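Long-range contacts in kinectin 1 (Kinesin receptor) (Legionella pneumophila, PDB 4MU6), which is of unknown function but, as an effector of Legionella with predicted coiled-coil and transmembrane segments, probably acts at membranes of the infected host cell: residues I18-L22 / L262-L267; E25-F29 / K275-S279; L32-L37 / L286-I290; H46-T50 / I252-D256. One frame throughout, in Å; residues are numbered along the deposited sequence.

Contact 1: I18-L22 / L262-L267; sequences IKQFL and LFLEEL
I18 and L22, one turn apart on helix 10-22, pack against L262, F263, E266 and L267 of helix 227-273 in an oblique helix-helix crossing of an all-helical domain. The short axes stand 10.2 Å apart at -45°, so the contact runs from I18 over F263 at one end to L22 over L267 at the other. In the first shell the two branches of I18 divide the work. CG1 lies beside the backbone N (chi1 -71°) and carries CD1 to the L262 end, while CG2 of I18 rests 3.5 Å from CB of E266. One turn on, CD1 of L22 reaches CB of E266 at 3.6 Å, and CD2 of L22 turns to F263 and L267, 4.1 Å from CD1 of L267. The rings of F21 and F263 meet obliquely, CE1 to CE1 at 4.0 Å. Outward from this core, the E266 chain bends at chi2 and lays its carboxylate beside the aliphatic part of K19, with OE1 of E266 4.0 Å from CG of K19. NZ of K19 remains too distant for a salt bridge; K269 supplies that charge partner instead. I45 of helix 43-105 touches I18, F21 and F263, and L32 of helix 29-38 covers F263 and L267. Packing is tightest at the I18 end, where CD1 of I18 sits only 3.4 Å from CB of L262.

Contact 2: E25-F29 / K275-S279; sequences EELSF and KHTLS
T277 meets the main chain of E25 and L27 where two interhelical loops, residues 25-29 and 275-279, run side by side with directions 25° apart. The close part is polar. OG1 of T277 donates to O of E25 at 2.8 Å, arriving in the carbonyl plane on a lone pair with a C=O...donor angle of 141°. The hydroxyl gets there because it stands between the backbone N and the carbonyl carbon (chi1 43°). Two waters fill out the join. One donates to O of L27 at 2.7 Å and accepts from N of T277 at 3.0 Å; the other gives its protons to O of L27 at 2.8 Å and to OG1 of T277. CD2 of L278 packs on the main chain at N of F29 (3.5 Å) and more loosely on CB of F29. Within its own loop L278 is steadied by H276: N of L278 donates to ND1 of H276 at 3.0 Å, close to the ring plane, and CD1 of L278 lies over one ring face, offset toward the rim. Y270 and L271 of helix 227-273 back L27 and L278 respectively. The solvent side is looser. There the extended E25 side chain crosses K275 obliquely, its CG near O of K275, and OE2 of E25 stands 3.9 Å from NZ of K275, a long salt bridge. S28 and S279 each cap the helix that follows. Loop is thus tied to loop through one hydroxyl-to-carbonyl bond, two waters and one leucine branch, and ND1 of H276, acting as acceptor, is consistent with a ring nitrogen that carries no proton.

Contact 3: L32-L37 / L286-I290; sequences LKDLIL and LKSVI
I36 of helix 29-38 reaches across to V289 and I290 of helix 280-294, and its atoms can be followed outward in turn. CB of I36 lies 4.2 Å from CG1 of V289. From there the chain forks: CG2 points to the same methyl, while CG1, anti to the carbonyl carbon (chi1 -61°), turns the tip back toward the N-terminal end of its helix, where it meets I290 and L286. That tip, CD1 of I36, is 3.6 Å from CG1 of I290 and 4.0 Å from CD2 of L286, so this one methyl spans two residues a turn apart. The I36 and I290 side chains cross at about a right angle. CG1 of V289 is shared between CG2 of I36 and CD2 of L37, at 3.7 Å from each. The side-chain contacts are apolar, and at the N-terminal end of the contact CD2 of L286 also packs on the main chain at N of K33, 3.6 Å away, and against CB of L32. L267 and L271 of helix 227-273 cover the inner side, L267 touching both isoleucines and L271 touching L286 and I290, while O of I36 accepts a hydrogen bond from OH of Y260. The axes of segments 32-37 and 286-290 are 9.9 Å apart and nearly parallel (5°), as between neighbours in an alpha-helical bundle, with L32, I36, L286 and I290 buried and V289 and L37 toward the outer side.

Contact 4: H46-T50 / I252-D256; sequences HSSVT and IQEAD
The imidazole of H46 reaches from helix 43-105 to I252, A255 and D256 of helix 227-273, in an antiparallel packing of two long helices whose local directions differ by 152°. With CG anti to the backbone N (chi1 -167°), the ring is carried across the gap and its CE1 corner rests on the backbone between I252 and D256. There CE1 of H46 lies 3.5 Å from O of I252, which sits at the ring edge in plane, and 3.6 Å from CB of D256. The carboxylate of D256 stands almost upright to the ring, the planes 83° apart, with OD2 over one face. OG1 of T50 occupies the opposite face, 3.6 Å above the plane and over its centre, so oxygens flank both faces. Both ring nitrogens meet water. ND1 is 2.7 Å from a water that also donates weakly to O of A255, and NE2 is 2.7 Å from a second water that weakly bridges to OD2 of D256. Direct ring packing is supplemented by these two weak water bridges. The aliphatic side lies beside it: CG1 of V49 packs 3.8 Å from CB of A255, while CG2 of I252 touches both NE2 of H46 and OG1 of T50, crossing both side chains at about right angles. Helix 10-22 covers this side, H17 touching V49, and I10 and V14 touching A255. T50 is fixed by the carbonyl O of H46, which accepts from its OG1 at 2.7 Å and, from the opposite face of the carbonyl plane, from its N at 2.9 Å.

How the contacts relate
Contacts 1, 2 and 3 form a continuous cluster at one end of the elongated chain, with neighbouring centres 13 to 14 Å apart. CD2 of L267 packs 3.7 Å from CD1 of I36, joining contacts 1 and 3; L27 packs on L22 and on L32, tying contact 2 to both contacts 1 and 3. Contacts 1, 3 and 4 are partly buried, the first two mainly apolar; contact 2, made by loops at the surface, relies on a hydroxyl, backbone carbonyls and water. Contact 4 shares helix 227-273 with contact 1 but lies nearer the chain centre, touches none of the others and is hydrated around a histidine. Along the sequence it is nested within the other three.

Contact 1: I18-L22 / L262-L267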
loop_
_atom_site.group_PDB
_atom_site.type_symbol
_atom_site.label_atom_id
_atom_site.label_comp_id
_atom_site.label_asym_id
_atom_site.label_seq_id
_atom_site.Cartn_x
_atom_site.Cartn_y
_atom_site.Cartn_z
ATOM N N ILE A 18 25.742 -4.995 -31.072
ATOM C CA ILE A 18 26.724 -5.589 -31.976
ATOM C C ILE A 18 27.450 -4.503 -32.752
ATOM O O ILE A 18 28.672 -4.527 -32.864
ATOM C CB ILE A 18 26.071 -6.543 -32.971
ATOM C CG1 ILE A 18 25.610 -7.798 -32.245
ATOM C CG2 ILE A 18 27.048 -6.907 -34.113
ATOM C CD1 ILE A 18 24.656 -8.613 -33.061
ATOM N N LYS A 19 26.692 -3.552 -33.291
ATOM C CA LYS A 19 27.285 -2.458 -34.046
ATOM C C LYS A 19 28.278 -1.664 -33.195
ATOM O O LYS A 19 29.366 -1.308 -33.663
ATOM C CB LYS A 19 26.196 -1.542 -34.611
ATOM C CG LYS A 19 25.439 -2.120 -35.806
ATOM C CD LYS A 19 24.440 -1.111 -36.333
ATOM C CE LYS A 19 23.779 -1.592 -37.603
ATOM N NZ LYS A 19 23.410 -0.436 -38.475
ATOM N N GLN A 20 27.911 -1.404 -31.941
ATOM C CA GLN A 20 28.779 -0.652 -31.041
ATOM C C GLN A 20 30.095 -1.396 -30.813
ATOM O O GLN A 20 31.172 -0.796 -30.790
ATOM C CB GLN A 20 28.067 -0.365 -29.714
ATOM C CG GLN A 20 28.945 0.315 -28.686
ATOM C CD GLN A 20 29.527 1.612 -29.201
ATOM O OE1 GLN A 20 28.888 2.332 -29.972
ATOM N NE2 GLN A 20 30.752 1.915 -28.788
ATOM N N PHE A 21 29.995 -2.713 -30.666
ATOM C CA PHE A 21 31.164 -3.561 -30.491
ATOM C C PHE A 21 32.045 -3.532 -31.741
ATOM O O PHE A 21 33.264 -3.394 -31.646
ATOM C CB PHE A 21 30.690 -4.981 -30.198
ATOM C CG PHE A 21 31.801 -5.986 -30.021
ATOM C CD1 PHE A 21 32.305 -6.688 -31.112
ATOM C CD2 PHE A 21 32.307 -6.262 -28.766
ATOM C CE1 PHE A 21 33.303 -7.631 -30.951
ATOM C CE2 PHE A 21 33.307 -7.202 -28.599
ATOM C CZ PHE A 21 33.809 -7.880 -29.691
ATOM N N LEU A 22 31.422 -3.657 -32.913
ATOM C CA LEU A 22 32.165 -3.666 -34.168
ATOM C C LEU A 22 32.653 -2.270 -34.582
ATOM O O LEU A 22 33.331 -2.125 -35.595
ATOM C CB LEU A 22 31.350 -4.338 -35.285
ATOM C CG LEU A 22 31.153 -5.850 -35.095
ATOM C CD1 LEU A 22 30.139 -6.450 -36.071
ATOM C CD2 LEU A 22 32.486 -6.587 -35.184
ATOM N N LEU A 262 23.275 -12.842 -35.613
ATOM C CA LEU A 262 23.293 -11.419 -35.929
ATOM C C LEU A 262 24.726 -10.918 -36.020
ATOM O O LEU A 262 25.073 -10.118 -36.894
ATOM C CB LEU A 262 22.527 -10.612 -34.869
ATOM C CG LEU A 262 21.000 -10.544 -34.965
ATOM C CD1 LEU A 262 20.436 -9.569 -33.919
ATOM C CD2 LEU A 262 20.571 -10.125 -36.365
ATOM N N PHE A 263 25.565 -11.397 -35.113
ATOM C CA PHE A 263 26.958 -10.984 -35.086
ATOM C C PHE A 263 27.680 -11.391 -36.373
ATOM O O PHE A 263 28.494 -10.640 -36.916
ATOM C CB PHE A 263 27.666 -11.601 -33.887
ATOM C CG PHE A 263 29.149 -11.344 -33.862
ATOM C CD1 PHE A 263 29.649 -10.137 -33.394
ATOM C CD2 PHE A 263 30.043 -12.315 -34.290
ATOM C CE1 PHE A 263 31.021 -9.895 -33.357
ATOM C CE2 PHE A 263 31.408 -12.080 -34.256
ATOM C CZ PHE A 263 31.900 -10.874 -33.788
ATOM N N LEU A 264 27.383 -12.598 -36.838
ATOM C CA LEU A 264 27.984 -13.116 -38.059
ATOM C C LEU A 264 27.619 -12.220 -39.251
ATOM O O LEU A 264 28.486 -11.850 -40.044
ATOM C CB LEU A 264 27.563 -14.570 -38.275
ATOM C CG LEU A 264 28.689 -15.505 -38.725
ATOM C CD1 LEU A 264 29.800 -15.580 -37.677
ATOM C CD2 LEU A 264 28.151 -16.899 -39.065
ATOM N N GLU A 265 26.346 -11.846 -39.349
ATOM C CA GLU A 265 25.870 -10.914 -40.381
ATOM C C GLU A 265 26.593 -9.573 -40.331
ATOM O O GLU A 265 27.034 -9.037 -41.357
ATOM C CB GLU A 265 24.362 -10.655 -40.223
ATOM C CG GLU A 265 23.459 -11.815 -40.599
ATOM C CD GLU A 265 23.331 -12.000 -42.104
ATOM O OE1 GLU A 265 23.644 -11.044 -42.847
ATOM O OE2 GLU A 265 22.921 -13.101 -42.544
ATOM N N GLU A 266 26.701 -9.011 -39.134
ATOM C CA GLU A 266 27.293 -7.692 -39.008
ATOM C C GLU A 266 28.794 -7.736 -39.211
ATOM O O GLU A 266 29.393 -6.747 -39.591
ATOM C CB GLU A 266 26.962 -7.068 -37.653
ATOM C CG GLU A 266 25.534 -6.575 -37.555
ATOM C CD GLU A 266 25.239 -5.477 -38.556
ATOM O OE1 GLU A 266 26.158 -4.680 -38.841
ATOM O OE2 GLU A 266 24.095 -5.416 -39.061
ATOM N N LEU A 267 29.395 -8.888 -38.943
ATOM C CA LEU A 267 30.837 -9.011 -38.999
ATOM C C LEU A 267 31.247 -8.999 -40.456
ATOM O O LEU A 267 32.274 -8.414 -40.822
ATOM C CB LEU A 267 31.281 -10.316 -38.354
ATOM C CG LEU A 267 32.768 -10.626 -38.505
ATOM C CD1 LEU A 267 33.588 -9.558 -37.781
ATOM C CD2 LEU A 267 33.083 -12.012 -37.969
#

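Contact 2: E25-F29 / K275-S279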
loop_
_atom_site.group_PDB
_atom_site.type_symbol
_atom_site.label_atom_id
_atom_site.label_comp_id
_atom_site.label_asym_id
_atom_site.label_seq_id
_atom_site.Cartn_x
_atom_site.Cartn_y
_atom_site.Cartn_z
ATOM N N GLU A 25 37.893 -0.560 -34.173
ATOM C CA GLU A 25 38.677 -0.729 -35.383
ATOM C C GLU A 25 39.970 -1.503 -35.115
ATOM O O GLU A 25 40.827 -1.631 -35.988
ATOM C CB GLU A 25 38.951 0.639 -36.009
ATOM C CG GLU A 25 37.668 1.447 -36.201
ATOM C CD GLU A 25 37.847 2.648 -37.112
ATOM O OE1 GLU A 25 38.791 2.643 -37.930
ATOM O OE2 GLU A 25 37.038 3.596 -37.012
ATOM N N GLU A 26 40.081 -2.053 -33.910
ATOM C CA GLU A 26 41.328 -2.659 -33.456
ATOM C C GLU A 26 41.177 -4.146 -33.137
ATOM O O GLU A 26 42.074 -4.757 -32.553
ATOM C CB GLU A 26 41.839 -1.918 -32.215
ATOM C CG GLU A 26 41.810 -0.402 -32.344
ATOM C CD GLU A 26 41.635 0.315 -31.007
ATOM O OE1 GLU A 26 41.300 -0.351 -29.994
ATOM O OE2 GLU A 26 41.822 1.555 -30.981
ATOM N N LEU A 27 40.043 -4.728 -33.509
ATOM C CA LEU A 27 39.815 -6.152 -33.273
ATOM C C LEU A 27 40.863 -6.981 -34.025
ATOM O O LEU A 27 41.377 -6.551 -35.057
ATOM C CB LEU A 27 38.394 -6.529 -33.684
ATOM C CG LEU A 27 37.323 -5.757 -32.906
ATOM C CD1 LEU A 27 35.927 -5.924 -33.545
ATOM C CD2 LEU A 27 37.309 -6.201 -31.438
ATOM N N SER A 28 41.208 -8.148 -33.489
ATOM C CA SER A 28 42.319 -8.933 -34.030
ATOM C C SER A 28 41.839 -10.186 -34.766
ATOM O O SER A 28 40.746 -10.690 -34.497
ATOM C CB SER A 28 43.258 -9.353 -32.901
ATOM O OG SER A 28 42.603 -10.265 -32.037
ATOM N N PHE A 29 42.665 -10.701 -35.674
ATOM C CA PHE A 29 42.334 -11.942 -36.357
ATOM C C PHE A 29 41.963 -13.093 -35.406
ATOM O O PHE A 29 40.891 -13.697 -35.538
ATOM C CB PHE A 29 43.453 -12.418 -37.294
ATOM C CG PHE A 29 43.197 -13.788 -37.835
ATOM C CD1 PHE A 29 42.296 -13.963 -38.868
ATOM C CD2 PHE A 29 43.772 -14.904 -37.245
ATOM C CE1 PHE A 29 41.992 -15.223 -39.329
ATOM C CE2 PHE A 29 43.472 -16.177 -37.703
ATOM C CZ PHE A 29 42.584 -16.336 -38.750
ATOM N N LYS A 275 36.768 -0.377 -42.215
ATOM C CA LYS A 275 37.044 0.406 -41.009
ATOM C C LYS A 275 37.604 -0.520 -39.932
ATOM O O LYS A 275 36.947 -0.801 -38.925
ATOM C CB LYS A 275 35.790 1.124 -40.502
ATOM C CG LYS A 275 35.216 2.136 -41.477
ATOM C CD LYS A 275 34.232 3.062 -40.791
ATOM C CE LYS A 275 34.950 4.024 -39.861
ATOM N NZ LYS A 275 35.956 4.851 -40.590
ATOM N N HIS A 276 38.820 -1.004 -40.162
ATOM C CA HIS A 276 39.439 -1.999 -39.292
ATOM C C HIS A 276 40.927 -2.050 -39.615
ATOM O O HIS A 276 41.381 -1.363 -40.522
ATOM C CB HIS A 276 38.786 -3.380 -39.487
ATOM C CG HIS A 276 38.926 -3.921 -40.881
ATOM N ND1 HIS A 276 40.134 -4.328 -41.403
ATOM C CD2 HIS A 276 38.008 -4.114 -41.860
ATOM C CE1 HIS A 276 39.959 -4.741 -42.648
ATOM N NE2 HIS A 276 38.675 -4.625 -42.948
ATOM N N THR A 277 41.677 -2.875 -38.887
ATOM C CA THR A 277 43.132 -2.907 -39.008
ATOM C C THR A 277 43.631 -4.276 -39.476
ATOM O O THR A 277 44.808 -4.631 -39.315
ATOM C CB THR A 277 43.806 -2.521 -37.669
ATOM O OG1 THR A 277 43.130 -3.172 -36.586
ATOM C CG2 THR A 277 43.723 -1.021 -37.453
ATOM N N LEU A 278 42.730 -5.044 -40.073
ATOM C CA LEU A 278 43.078 -6.378 -40.516
ATOM C C LEU A 278 43.714 -6.323 -41.902
ATOM O O LEU A 278 43.306 -5.527 -42.749
ATOM C CB LEU A 278 41.837 -7.270 -40.523
ATOM C CG LEU A 278 41.131 -7.466 -39.177
ATOM C CD1 LEU A 278 39.700 -7.912 -39.396
ATOM C CD2 LEU A 278 41.871 -8.473 -38.303
ATOM N N SER A 279 44.719 -7.165 -42.129
ATOM C CA SER A 279 45.326 -7.265 -43.448
ATOM C C SER A 279 44.389 -7.989 -44.415
ATOM O O SER A 279 43.471 -8.706 -43.997
ATOM C CB SER A 279 46.638 -8.035 -43.370
ATOM O OG SER A 279 46.383 -9.429 -43.296
HETATM O O HOH W 1 40.477 -4.670 -36.799
HETATM O O HOH W 2 43.992 -6.145 -35.875
#

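Contact 3: L32-L37 / L286-I290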
loop_
_atom_site.group_PDB
_atom_site.type_symbol
_atom_site.label_atom_id
_atom_site.label_comp_id
_atom_site.label_asym_id
_atom_site.label_seq_id
_atom_site.Cartn_x
_atom_site.Cartn_y
_atom_site.Cartn_z
ATOM N N LEU A 32 38.685 -12.588 -33.480
ATOM C CA LEU A 32 37.484 -12.746 -34.281
ATOM C C LEU A 32 37.289 -14.200 -34.705
ATOM O O LEU A 32 36.164 -14.711 -34.674
ATOM C CB LEU A 32 37.507 -11.791 -35.473
ATOM C CG LEU A 32 37.253 -10.345 -35.027
ATOM C CD1 LEU A 32 37.540 -9.355 -36.140
ATOM C CD2 LEU A 32 35.820 -10.193 -34.535
ATOM N N LYS A 33 38.388 -14.870 -35.043
ATOM C CA LYS A 33 38.363 -16.281 -35.416
ATOM C C LYS A 33 37.709 -17.159 -34.339
ATOM O O LYS A 33 36.875 -18.012 -34.640
ATOM C CB LYS A 33 39.781 -16.776 -35.698
ATOM C CG LYS A 33 39.846 -18.124 -36.394
ATOM C CD LYS A 33 41.117 -18.856 -36.019
ATOM C CE LYS A 33 41.165 -19.060 -34.515
ATOM N NZ LYS A 33 42.462 -19.603 -34.038
ATOM N N ASP A 34 38.081 -16.953 -33.081
ATOM C CA ASP A 34 37.495 -17.758 -32.006
ATOM C C ASP A 34 36.018 -17.431 -31.804
ATOM O O ASP A 34 35.196 -18.321 -31.562
ATOM C CB ASP A 34 38.282 -17.596 -30.695
ATOM C CG ASP A 34 39.530 -18.468 -30.654
ATOM O OD1 ASP A 34 39.522 -19.548 -31.287
ATOM O OD2 ASP A 34 40.525 -18.076 -30.010
ATOM N N LEU A 35 35.673 -16.157 -31.927
ATOM C CA LEU A 35 34.279 -15.779 -31.771
ATOM C C LEU A 35 33.427 -16.443 -32.854
ATOM O O LEU A 35 32.352 -16.954 -32.557
ATOM C CB LEU A 35 34.103 -14.255 -31.740
ATOM C CG LEU A 35 34.664 -13.546 -30.498
ATOM C CD1 LEU A 35 34.606 -12.055 -30.680
ATOM C CD2 LEU A 35 33.899 -13.935 -29.224
ATOM N N ILE A 36 33.910 -16.464 -34.096
ATOM C CA ILE A 36 33.183 -17.142 -35.170
ATOM C C ILE A 36 33.044 -18.637 -34.894
ATOM O O ILE A 36 31.959 -19.200 -34.983
ATOM C CB ILE A 36 33.880 -16.970 -36.515
ATOM C CG1 ILE A 36 33.947 -15.490 -36.869
ATOM C CG2 ILE A 36 33.124 -17.735 -37.588
ATOM C CD1 ILE A 36 34.905 -15.180 -37.995
ATOM N N LEU A 37 34.162 -19.269 -34.561
ATOM C CA LEU A 37 34.197 -20.681 -34.227
ATOM C C LEU A 37 33.275 -21.073 -33.070
ATOM O O LEU A 37 32.778 -22.197 -33.018
ATOM C CB LEU A 37 35.630 -21.095 -33.899
ATOM C CG LEU A 37 36.522 -21.204 -35.125
ATOM C CD1 LEU A 37 37.929 -21.578 -34.713
ATOM C CD2 LEU A 37 35.938 -22.242 -36.068
ATOM N N LEU A 286 39.313 -14.941 -42.415
ATOM C CA LEU A 286 38.136 -14.918 -41.550
ATOM C C LEU A 286 36.897 -15.326 -42.352
ATOM O O LEU A 286 36.008 -16.026 -41.847
ATOM C CB LEU A 286 37.936 -13.549 -40.914
ATOM C CG LEU A 286 38.874 -13.133 -39.781
ATOM C CD1 LEU A 286 38.660 -11.663 -39.506
ATOM C CD2 LEU A 286 38.644 -13.970 -38.506
ATOM N N LYS A 287 36.861 -14.877 -43.602
ATOM C CA LYS A 287 35.800 -15.228 -44.529
ATOM C C LYS A 287 35.770 -16.734 -44.767
ATOM O O LYS A 287 34.703 -17.337 -44.879
ATOM C CB LYS A 287 35.981 -14.471 -45.841
ATOM C CG LYS A 287 35.545 -13.002 -45.763
ATOM C CD LYS A 287 36.161 -12.189 -46.918
ATOM C CE LYS A 287 35.170 -11.197 -47.531
ATOM N NZ LYS A 287 34.500 -10.323 -46.532
ATOM N N SER A 288 36.946 -17.342 -44.822
ATOM C CA SER A 288 37.034 -18.793 -44.907
ATOM C C SER A 288 36.338 -19.477 -43.716
ATOM O O SER A 288 35.589 -20.427 -43.899
ATOM C CB SER A 288 38.492 -19.234 -45.015
ATOM O OG SER A 288 38.607 -20.642 -44.903
ATOM N N VAL A 289 36.572 -18.987 -42.504
ATOM C CA VAL A 289 35.937 -19.575 -41.331
ATOM C C VAL A 289 34.428 -19.311 -41.347
ATOM O O VAL A 289 33.616 -20.195 -41.029
ATOM C CB VAL A 289 36.548 -19.067 -39.995
ATOM C CG1 VAL A 289 35.898 -19.794 -38.834
ATOM C CG2 VAL A 289 38.022 -19.318 -39.973
ATOM N N ILE A 290 34.062 -18.101 -41.750
ATOM C CA ILE A 290 32.660 -17.723 -41.837
ATOM C C ILE A 290 31.874 -18.604 -42.808
ATOM O O ILE A 290 30.798 -19.116 -42.473
ATOM C CB ILE A 290 32.529 -16.228 -42.180
ATOM C CG1 ILE A 290 32.900 -15.393 -40.944
ATOM C CG2 ILE A 290 31.123 -15.888 -42.638
ATOM C CD1 ILE A 290 33.132 -13.922 -41.229
#

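Contact 4: H46-T50 / I252-D256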
loop_
_atom_site.group_PDB
_atom_site.type_symbol
_atom_site.label_atom_id
_atom_site.label_comp_id
_atom_site.label_asym_id
_atom_site.label_seq_id
_atom_site.Cartn_x
_atom_site.Cartn_y
_atom_site.Cartn_z
ATOM N N HIS A 46 26.755 -9.906 -25.151
ATOM C CA HIS A 46 25.635 -10.399 -24.366
ATOM C C HIS A 46 25.596 -9.778 -22.967
ATOM O O HIS A 46 24.514 -9.523 -22.435
ATOM C CB HIS A 46 25.623 -11.921 -24.260
ATOM C CG HIS A 46 24.333 -12.450 -23.722
ATOM N ND1 HIS A 46 23.115 -12.127 -24.283
ATOM C CD2 HIS A 46 24.062 -13.228 -22.651
ATOM C CE1 HIS A 46 22.150 -12.705 -23.591
ATOM N NE2 HIS A 46 22.697 -13.383 -22.599
ATOM N N SER A 47 26.773 -9.531 -22.390
ATOM C CA SER A 47 26.881 -8.766 -21.150
ATOM C C SER A 47 26.281 -7.376 -21.289
ATOM O O SER A 47 25.455 -6.983 -20.465
ATOM C CB SER A 47 28.332 -8.649 -20.684
ATOM O OG SER A 47 28.781 -9.869 -20.129
ATOM N N SER A 48 26.671 -6.635 -22.328
ATOM C CA SER A 48 26.142 -5.279 -22.481
ATOM C C SER A 48 24.621 -5.231 -22.756
ATOM O O SER A 48 23.936 -4.354 -22.229
ATOM C CB SER A 48 26.960 -4.441 -23.486
ATOM O OG SER A 48 26.514 -4.587 -24.821
ATOM N N VAL A 49 24.096 -6.152 -23.567
ATOM C CA VAL A 49 22.645 -6.260 -23.770
ATOM C C VAL A 49 21.961 -6.595 -22.434
ATOM O O VAL A 49 20.948 -5.999 -22.074
ATOM C CB VAL A 49 22.292 -7.348 -24.788
ATOM C CG1 VAL A 49 20.764 -7.587 -24.834
ATOM C CG2 VAL A 49 22.831 -6.984 -26.162
ATOM N N THR A 50 22.538 -7.543 -21.700
ATOM C CA THR A 50 21.985 -7.965 -20.420
ATOM C C THR A 50 21.925 -6.819 -19.401
ATOM O O THR A 50 20.939 -6.707 -18.680
ATOM C CB THR A 50 22.732 -9.199 -19.841
ATOM O OG1 THR A 50 22.588 -10.309 -20.741
ATOM C CG2 THR A 50 22.178 -9.606 -18.460
ATOM N N ILE A 252 16.240 -11.598 -21.981
ATOM C CA ILE A 252 17.636 -11.982 -21.957
ATOM C C ILE A 252 17.845 -13.298 -22.714
ATOM O O ILE A 252 18.766 -13.414 -23.528
ATOM C CB ILE A 252 18.177 -12.051 -20.526
ATOM C CG1 ILE A 252 18.230 -10.636 -19.934
ATOM C CG2 ILE A 252 19.579 -12.669 -20.508
ATOM C CD1 ILE A 252 18.229 -10.604 -18.438
ATOM N N GLN A 253 16.981 -14.277 -22.464
ATOM C CA GLN A 253 17.088 -15.549 -23.156
ATOM C C GLN A 253 16.908 -15.385 -24.662
ATOM O O GLN A 253 17.609 -16.013 -25.435
ATOM C CB GLN A 253 16.092 -16.572 -22.602
ATOM C CG GLN A 253 16.157 -17.926 -23.295
ATOM C CD GLN A 253 17.555 -18.525 -23.281
ATOM O OE1 GLN A 253 18.342 -18.284 -22.361
ATOM N NE2 GLN A 253 17.874 -19.305 -24.309
ATOM N N GLU A 254 15.976 -14.532 -25.071
ATOM C CA GLU A 254 15.765 -14.250 -26.487
ATOM C C GLU A 254 17.006 -13.640 -27.143
ATOM O O GLU A 254 17.484 -14.112 -28.189
ATOM C CB GLU A 254 14.584 -13.305 -26.669
ATOM C CG GLU A 254 13.780 -13.576 -27.926
ATOM C CD GLU A 254 12.413 -12.907 -27.908
ATOM O OE1 GLU A 254 11.867 -12.682 -26.802
ATOM O OE2 GLU A 254 11.887 -12.611 -29.008
ATOM N N ALA A 255 17.509 -12.579 -26.530
ATOM C CA ALA A 255 18.703 -11.896 -26.988
ATOM C C ALA A 255 19.877 -12.858 -27.072
ATOM O O ALA A 255 20.710 -12.741 -27.967
ATOM C CB ALA A 255 19.041 -10.720 -26.051
ATOM N N ASP A 256 19.947 -13.792 -26.127
ATOM C CA ASP A 256 20.954 -14.845 -26.156
ATOM C C ASP A 256 20.801 -15.688 -27.422
ATOM O O ASP A 256 21.780 -15.986 -28.102
ATOM C CB ASP A 256 20.811 -15.744 -24.924
ATOM C CG ASP A 256 21.769 -16.925 -24.939
ATOM O OD1 ASP A 256 21.520 -17.907 -25.683
ATOM O OD2 ASP A 256 22.767 -16.876 -24.192
HETATM O O HOH W 3 22.644 -10.947 -26.647
HETATM O O HOH W 4 21.695 -15.552 -21.314
#